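Local coordinates for Non-structural maintenance of chromosomes element 1 homolog (Xenopus laevis, PDB 7DG2), which probably acts as a RING-type E3 ubiquitin ligase, pairing with a MAGE protein inside the SMC5-SMC6 complex of chromosome maintenance and DNA repair, at residues M106-S119 against W151-T163. Numbering follows the deposited sequence.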
ATOM      1  N   MET A 106      12.126  11.298  13.796  1.00 13.38           N
ATOM      2  CA  MET A 106      11.692  12.526  13.141  1.00 15.69           C
ATOM      3  C   MET A 106      12.102  13.758  13.938  1.00 16.11           C
ATOM      4  O   MET A 106      12.591  14.741  13.370  1.00 17.94           O
ATOM      5  CB  MET A 106      10.170  12.491  12.950  1.00 17.59           C
ATOM      6  CG  MET A 106       9.569  13.834  12.568  1.00 18.56           C
ATOM      7  SD  MET A 106       7.843  13.691  12.008  1.00 22.38           S
ATOM      8  CE  MET A 106       7.090  12.855  13.380  1.00 21.33           C
ATOM      9  N   GLU A 107      11.939  13.712  15.262  1.00 18.55           N
ATOM     10  CA  GLU A 107      12.330  14.849  16.089  1.00 19.42           C
ATOM     11  C   GLU A 107      13.821  15.126  15.972  1.00 18.00           C
ATOM     12  O   GLU A 107      14.232  16.281  15.823  1.00 19.06           O
ATOM     13  CB  GLU A 107      11.937  14.597  17.546  1.00 21.76           C
ATOM     14  CG  GLU A 107      12.476  15.643  18.519  1.00 24.03           C
ATOM     15  CD  GLU A 107      12.154  15.324  19.972  1.00 33.90           C
ATOM     16  OE1 GLU A 107      12.337  16.219  20.824  1.00 38.57           O
ATOM     17  OE2 GLU A 107      11.717  14.188  20.260  1.00 34.91           O
ATOM     18  N   LEU A 108      14.648  14.082  16.019  1.00 16.87           N
ATOM     19  CA  LEU A 108      16.089  14.288  15.867  1.00 16.10           C
ATOM     20  C   LEU A 108      16.427  14.835  14.480  1.00 17.55           C
ATOM     21  O   LEU A 108      17.297  15.702  14.341  1.00 18.96           O
ATOM     22  CB  LEU A 108      16.830  12.976  16.143  1.00 18.31           C
ATOM     23  CG  LEU A 108      18.353  13.015  16.144  1.00 20.15           C
ATOM     24  CD1 LEU A 108      18.800  14.185  16.980  1.00 24.06           C
ATOM     25  CD2 LEU A 108      18.872  11.702  16.730  1.00 21.12           C
ATOM     26  N   ILE A 109      15.750  14.336  13.441  1.00 15.87           N
ATOM     27  CA  ILE A 109      15.959  14.855  12.090  1.00 16.48           C
ATOM     28  C   ILE A 109      15.605  16.337  12.026  1.00 17.83           C
ATOM     29  O   ILE A 109      16.331  17.140  11.431  1.00 20.06           O
ATOM     30  CB  ILE A 109      15.141  14.023  11.087  1.00 16.37           C
ATOM     31  CG1 ILE A 109      15.851  12.691  10.825  1.00 15.35           C
ATOM     32  CG2 ILE A 109      14.869  14.813   9.818  1.00 17.99           C
ATOM     33  CD1 ILE A 109      14.925  11.584  10.276  1.00 15.24           C
ATOM     34  N   ILE A 110      14.508  16.724  12.670  1.00 17.56           N
ATOM     35  CA  ILE A 110      14.072  18.120  12.662  1.00 20.23           C
ATOM     36  C   ILE A 110      15.071  19.000  13.408  1.00 22.19           C
ATOM     37  O   ILE A 110      15.374  20.123  12.984  1.00 22.52           O
ATOM     38  CB  ILE A 110      12.662  18.223  13.272  1.00 19.42           C
ATOM     39  CG1 ILE A 110      11.636  17.583  12.341  1.00 18.20           C
ATOM     40  CG2 ILE A 110      12.296  19.673  13.568  1.00 21.68           C
ATOM     41  CD1 ILE A 110      10.286  17.373  12.998  1.00 23.07           C
ATOM     42  N   LEU A 111      15.601  18.492  14.519  1.00 18.01           N
ATOM     43  CA  LEU A 111      16.539  19.254  15.344  1.00 23.72           C
ATOM     44  C   LEU A 111      17.919  19.350  14.717  1.00 25.10           C
ATOM     45  O   LEU A 111      18.660  20.301  15.003  1.00 26.43           O
ATOM     46  CB  LEU A 111      16.686  18.602  16.720  1.00 20.24           C
ATOM     47  CG  LEU A 111      15.574  18.755  17.737  1.00 28.60           C
ATOM     48  CD1 LEU A 111      15.842  17.835  18.916  1.00 26.57           C
ATOM     49  CD2 LEU A 111      15.502  20.200  18.187  1.00 30.28           C
ATOM     50  N   SER A 112      18.306  18.370  13.908  1.00 22.51           N
ATOM     51  CA  SER A 112      19.692  18.303  13.460  1.00 24.27           C
ATOM     52  C   SER A 112      20.006  19.408  12.460  1.00 24.60           C
ATOM     53  O   SER A 112      19.146  19.850  11.697  1.00 26.26           O
ATOM     54  CB  SER A 112      19.982  16.946  12.830  1.00 24.78           C
ATOM     55  OG  SER A 112      19.295  16.842  11.614  1.00 27.60           O
ATOM     56  N   ASP A 113      21.271  19.843  12.449  1.00 26.13           N
ATOM     57  CA  ASP A 113      21.681  20.843  11.469  1.00 26.11           C
ATOM     58  C   ASP A 113      21.639  20.292  10.048  1.00 27.49           C
ATOM     59  O   ASP A 113      21.276  21.014   9.114  1.00 30.58           O
ATOM     60  CB  ASP A 113      23.088  21.354  11.787  1.00 27.83           C
ATOM     61  CG  ASP A 113      23.139  22.239  13.027  1.00 34.85           C
ATOM     62  OD1 ASP A 113      22.142  22.335  13.769  1.00 32.40           O
ATOM     63  OD2 ASP A 113      24.200  22.857  13.254  1.00 44.20           O
ATOM     64  N   ASN A 114      22.012  19.018   9.867  1.00 26.64           N
ATOM     65  CA  ASN A 114      22.113  18.406   8.546  1.00 29.77           C
ATOM     66  C   ASN A 114      20.791  17.847   8.031  1.00 31.63           C
ATOM     67  O   ASN A 114      20.661  17.617   6.822  1.00 30.78           O
ATOM     68  CB  ASN A 114      23.149  17.277   8.569  1.00 34.81           C
ATOM     69  CG  ASN A 114      23.119  16.471   9.872  1.00 36.70           C
ATOM     70  OD1 ASN A 114      23.160  17.034  10.976  1.00 39.51           O
ATOM     71  ND2 ASN A 114      23.052  15.146   9.747  1.00 32.79           N
ATOM     72  N   GLY A 115      19.807  17.641   8.900  1.00 25.60           N
ATOM     73  CA  GLY A 115      18.575  17.001   8.465  1.00 20.42           C
ATOM     74  C   GLY A 115      18.641  15.494   8.351  1.00 21.95           C
ATOM     75  O   GLY A 115      17.700  14.889   7.816  1.00 18.82           O
ATOM     76  N   PHE A 116      19.710  14.859   8.837  1.00 19.32           N
ATOM     77  CA  PHE A 116      19.823  13.405   8.845  1.00 15.43           C
ATOM     78  C   PHE A 116      20.072  12.891  10.261  1.00 20.25           C
ATOM     79  O   PHE A 116      20.700  13.571  11.079  1.00 23.51           O
ATOM     80  CB  PHE A 116      20.946  12.934   7.925  1.00 19.70           C
ATOM     81  CG  PHE A 116      20.614  13.044   6.456  1.00 19.80           C
ATOM     82  CD1 PHE A 116      20.697  14.264   5.805  1.00 22.91           C
ATOM     83  CD2 PHE A 116      20.230  11.920   5.735  1.00 19.69           C
ATOM     84  CE1 PHE A 116      20.393  14.370   4.445  1.00 25.24           C
ATOM     85  CE2 PHE A 116      19.920  12.021   4.370  1.00 22.24           C
ATOM     86  CZ  PHE A 116      20.005  13.240   3.737  1.00 23.87           C
ATOM     87  N   ALA A 117      19.567  11.686  10.544  1.00 15.28           N
ATOM     88  CA  ALA A 117      19.909  10.946  11.757  1.00 16.35           C
ATOM     89  C   ALA A 117      20.768   9.745  11.380  1.00 15.97           C
ATOM     90  O   ALA A 117      20.567   9.141  10.326  1.00 17.49           O
ATOM     91  CB  ALA A 117      18.648  10.480  12.496  1.00 16.40           C
ATOM     92  N   THR A 118      21.758   9.420  12.210  1.00 13.04           N
ATOM     93  CA  THR A 118      22.620   8.282  11.918  1.00 15.52           C
ATOM     94  C   THR A 118      22.035   7.005  12.512  1.00 14.58           C
ATOM     95  O   THR A 118      21.192   7.047  13.401  1.00 15.47           O
ATOM     96  CB  THR A 118      24.008   8.488  12.508  1.00 16.59           C
ATOM     97  OG1 THR A 118      23.858   8.613  13.928  1.00 17.39           O
ATOM     98  CG2 THR A 118      24.642   9.761  11.972  1.00 15.31           C
ATOM     99  N   SER A 119      22.522   5.860  12.031  1.00 15.40           N
ATOM    100  CA  SER A 119      22.089   4.582  12.602  1.00 17.13           C
ATOM    101  C   SER A 119      22.323   4.515  14.109  1.00 17.25           C
ATOM    102  O   SER A 119      21.448   4.068  14.862  1.00 15.46           O
ATOM    103  CB  SER A 119      22.801   3.417  11.914  1.00 19.74           C
ATOM    104  OG  SER A 119      22.354   3.278  10.574  1.00 22.56           O
ATOM    105  N   TRP A 151       8.553   6.650   3.995  1.00 16.29           N
ATOM    106  CA  TRP A 151       8.485   7.603   5.099  1.00 13.66           C
ATOM    107  C   TRP A 151       9.855   8.180   5.412  1.00 17.82           C
ATOM    108  O   TRP A 151       9.965   9.359   5.750  1.00 16.93           O
ATOM    109  CB  TRP A 151       7.905   6.956   6.371  1.00 14.97           C
ATOM    110  CG  TRP A 151       6.509   6.476   6.131  1.00 14.87           C
ATOM    111  CD1 TRP A 151       6.059   5.179   6.186  1.00 17.26           C
ATOM    112  CD2 TRP A 151       5.396   7.278   5.726  1.00 14.68           C
ATOM    113  NE1 TRP A 151       4.718   5.136   5.852  1.00 15.26           N
ATOM    114  CE2 TRP A 151       4.290   6.409   5.565  1.00 13.94           C
ATOM    115  CE3 TRP A 151       5.222   8.646   5.484  1.00 14.51           C
ATOM    116  CZ2 TRP A 151       3.023   6.869   5.174  1.00 16.04           C
ATOM    117  CZ3 TRP A 151       3.957   9.103   5.086  1.00 16.81           C
ATOM    118  CH2 TRP A 151       2.874   8.215   4.945  1.00 17.72           C
ATOM    119  N   LEU A 152      10.894   7.382   5.245  1.00 15.97           N
ATOM    120  CA  LEU A 152      12.265   7.845   5.395  1.00 15.90           C
ATOM    121  C   LEU A 152      13.005   7.630   4.085  1.00 18.18           C
ATOM    122  O   LEU A 152      12.629   6.795   3.260  1.00 17.78           O
ATOM    123  CB  LEU A 152      12.989   7.098   6.527  1.00 16.07           C
ATOM    124  CG  LEU A 152      12.455   7.258   7.949  1.00 16.65           C
ATOM    125  CD1 LEU A 152      13.290   6.442   8.926  1.00 16.87           C
ATOM    126  CD2 LEU A 152      12.413   8.724   8.348  1.00 16.10           C
ATOM    127  N   ILE A 153      14.063   8.413   3.901  1.00 17.41           N
ATOM    128  CA  ILE A 153      15.037   8.237   2.832  1.00 20.23           C
ATOM    129  C   ILE A 153      16.333   7.844   3.512  1.00 23.03           C
ATOM    130  O   ILE A 153      16.728   8.494   4.485  1.00 21.70           O
ATOM    131  CB  ILE A 153      15.249   9.539   2.041  1.00 22.92           C
ATOM    132  CG1 ILE A 153      14.160   9.747   1.008  1.00 28.52           C
ATOM    133  CG2 ILE A 153      16.630   9.556   1.386  1.00 29.59           C
ATOM    134  CD1 ILE A 153      14.376  11.025   0.271  1.00 35.09           C
ATOM    135  N   GLY A 154      16.996   6.814   3.007  1.00 23.30           N
ATOM    136  CA  GLY A 154      18.188   6.270   3.646  1.00 29.70           C
ATOM    137  C   GLY A 154      19.390   6.322   2.726  1.00 35.23           C
ATOM    138  O   GLY A 154      19.293   5.966   1.551  1.00 30.79           O
ATOM    139  N   ARG A 155      20.523   6.765   3.271  1.00 29.33           N
ATOM    140  CA  ARG A 155      21.747   6.915   2.492  1.00 31.98           C
ATOM    141  C   ARG A 155      22.925   6.591   3.400  1.00 33.90           C
ATOM    142  O   ARG A 155      23.233   7.370   4.305  1.00 31.36           O
ATOM    143  CB  ARG A 155      21.870   8.329   1.930  1.00 36.71           C
ATOM    144  CG  ARG A 155      21.070   8.569   0.659  1.00 49.75           C
ATOM    145  CD  ARG A 155      21.862   9.414  -0.336  1.00 52.32           C
ATOM    146  NE  ARG A 155      22.108  10.768   0.153  1.00 55.56           N
ATOM    147  CZ  ARG A 155      21.231  11.761   0.048  1.00 51.01           C
ATOM    148  NH1 ARG A 155      20.053  11.540  -0.525  1.00 52.08           N
ATOM    149  NH2 ARG A 155      21.526  12.968   0.512  1.00 50.67           N
ATOM    150  N   ASN A 156      23.561   5.440   3.175  1.00 36.24           N
ATOM    151  CA  ASN A 156      24.788   5.075   3.892  1.00 36.46           C
ATOM    152  C   ASN A 156      24.555   4.996   5.398  1.00 34.73           C
ATOM    153  O   ASN A 156      25.406   5.392   6.194  1.00 35.35           O
ATOM    154  CB  ASN A 156      25.920   6.057   3.581  1.00 35.16           C
ATOM    155  CG  ASN A 156      26.276   6.088   2.110  1.00 42.21           C
ATOM    156  OD1 ASN A 156      26.322   5.047   1.451  1.00 47.42           O
ATOM    157  ND2 ASN A 156      26.525   7.286   1.582  1.00 39.34           N
ATOM    158  N   GLY A 157      23.391   4.491   5.793  1.00 31.20           N
ATOM    159  CA  GLY A 157      23.094   4.414   7.210  1.00 30.81           C
ATOM    160  C   GLY A 157      22.704   5.728   7.844  1.00 25.81           C
ATOM    161  O   GLY A 157      22.713   5.833   9.070  1.00 30.75           O
ATOM    162  N   GLU A 158      22.374   6.741   7.050  1.00 21.45           N
ATOM    163  CA  GLU A 158      21.803   7.978   7.566  1.00 19.68           C
ATOM    164  C   GLU A 158      20.426   8.166   6.949  1.00 16.06           C
ATOM    165  O   GLU A 158      20.181   7.742   5.817  1.00 19.12           O
ATOM    166  CB  GLU A 158      22.701   9.188   7.275  1.00 26.18           C
ATOM    167  CG  GLU A 158      24.113   8.966   7.791  1.00 28.01           C
ATOM    168  CD  GLU A 158      24.959  10.226   7.825  1.00 38.52           C
ATOM    169  OE1 GLU A 158      24.399  11.326   8.014  1.00 42.05           O
ATOM    170  OE2 GLU A 158      26.192  10.106   7.667  1.00 41.51           O
ATOM    171  N   TYR A 159      19.531   8.777   7.714  1.00 16.71           N
ATOM    172  CA  TYR A 159      18.118   8.830   7.359  1.00 16.68           C
ATOM    173  C   TYR A 159      17.594  10.250   7.455  1.00 17.58           C
ATOM    174  O   TYR A 159      17.864  10.955   8.428  1.00 17.01           O
ATOM    175  CB  TYR A 159      17.295   7.931   8.287  1.00 15.42           C
ATOM    176  CG  TYR A 159      17.697   6.486   8.180  1.00 17.31           C
ATOM    177  CD1 TYR A 159      18.746   5.975   8.950  1.00 16.99           C
ATOM    178  CD2 TYR A 159      17.058   5.633   7.284  1.00 18.68           C
ATOM    179  CE1 TYR A 159      19.133   4.671   8.832  1.00 19.75           C
ATOM    180  CE2 TYR A 159      17.442   4.307   7.169  1.00 20.70           C
ATOM    181  CZ  TYR A 159      18.482   3.840   7.947  1.00 20.73           C
ATOM    182  OH  TYR A 159      18.887   2.531   7.861  1.00 24.44           O
ATOM    183  N   THR A 160      16.810  10.655   6.458  1.00 15.62           N
ATOM    184  CA  THR A 160      16.046  11.886   6.553  1.00 15.45           C
ATOM    185  C   THR A 160      14.588  11.567   6.222  1.00 16.60           C
ATOM    186  O   THR A 160      14.246  10.439   5.851  1.00 15.89           O
ATOM    187  CB  THR A 160      16.621  12.980   5.625  1.00 15.01           C
ATOM    188  OG1 THR A 160      16.005  14.246   5.921  1.00 16.54           O
ATOM    189  CG2 THR A 160      16.385  12.619   4.165  1.00 18.48           C
ATOM    190  N   LEU A 161      13.720  12.553   6.399  1.00 15.51           N
ATOM    191  CA  LEU A 161      12.317  12.372   6.049  1.00 15.62           C
ATOM    192  C   LEU A 161      12.167  12.317   4.536  1.00 17.78           C
ATOM    193  O   LEU A 161      12.785  13.100   3.812  1.00 16.89           O
ATOM    194  CB  LEU A 161      11.470  13.521   6.598  1.00 15.33           C
ATOM    195  CG  LEU A 161      11.448  13.739   8.100  1.00 15.70           C
ATOM    196  CD1 LEU A 161      10.446  14.827   8.422  1.00 20.09           C
ATOM    197  CD2 LEU A 161      11.099  12.448   8.819  1.00 18.78           C
ATOM    198  N   HIS A 162      11.342  11.387   4.055  1.00 14.96           N
ATOM    199  CA  HIS A 162      11.016  11.357   2.632  1.00 17.50           C
ATOM    200  C   HIS A 162      10.190  12.584   2.260  1.00 14.45           C
ATOM    201  O   HIS A 162       9.485  13.156   3.094  1.00 16.17           O
ATOM    202  CB  HIS A 162      10.235  10.068   2.300  1.00 17.08           C
ATOM    203  CG  HIS A 162      10.217   9.721   0.839  1.00 19.00           C
ATOM    204  ND1 HIS A 162       9.403  10.362  -0.075  1.00 18.02           N
ATOM    205  CD2 HIS A 162      10.913   8.796   0.138  1.00 22.78           C
ATOM    206  CE1 HIS A 162       9.607   9.851  -1.277  1.00 18.49           C
ATOM    207  NE2 HIS A 162      10.526   8.907  -1.176  1.00 22.45           N
ATOM    208  N   THR A 163      10.271  12.989   0.986  1.00 14.97           N
ATOM    209  CA  THR A 163       9.373  14.035   0.499  1.00 16.36           C
ATOM    210  C   THR A 163       7.920  13.725   0.849  1.00 16.52           C
ATOM    211  O   THR A 163       7.169  14.611   1.260  1.00 16.20           O
ATOM    212  CB  THR A 163       9.538  14.198  -1.010  1.00 17.68           C
ATOM    213  OG1 THR A 163      10.904  14.524  -1.295  1.00 17.86           O
ATOM    214  CG2 THR A 163       8.633  15.309  -1.531  1.00 17.80           C
TER
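Ala117 and Tyr159 form a hydrogen-bonded antiparallel pair that joins strand 117-118 to the hairpin 152-161, completing a small three-stranded antiparallel sheet, probably that of a winged-helix domain whose wing is the hairpin, consistent with the family's helix-turn-helix class. Ala117 N reaches Tyr159 O at 2.8 Å with an N-H...O angle of 163°, and Tyr159 N returns a bond to Ala117 O. At the hairpin's type I' turn, Gly157 O accepts Ser119 OG at 3.0 Å and, more weakly, Ser119 N.

Toward the other end, Thr160 does two jobs. Thr160 OG1, anti to the backbone N, donates to Gly115 O at 2.6 Å. Thr160 CB sits over one face of the Phe116 ring, 3.7 Å from the centroid and 14° off the normal, a CH-pi contact. Arg155 NH2 approaches the ring obliquely, 3.6 Å from Phe116 CZ; Arg155 NH1 forms a salt bridge with Glu71 OE2.

The last turns of helix 96-111, taken as 106-111, cross the short strand 158-161 at 87°, resting Ile109 CG2 4.0 Å from Leu161 CG; Leu161 also meets Ile166 of helix 163-176. Just after the helix ends, Ser112 OG donates to Ile109 O and weakly accepts Gly115 N at 2.9 Å.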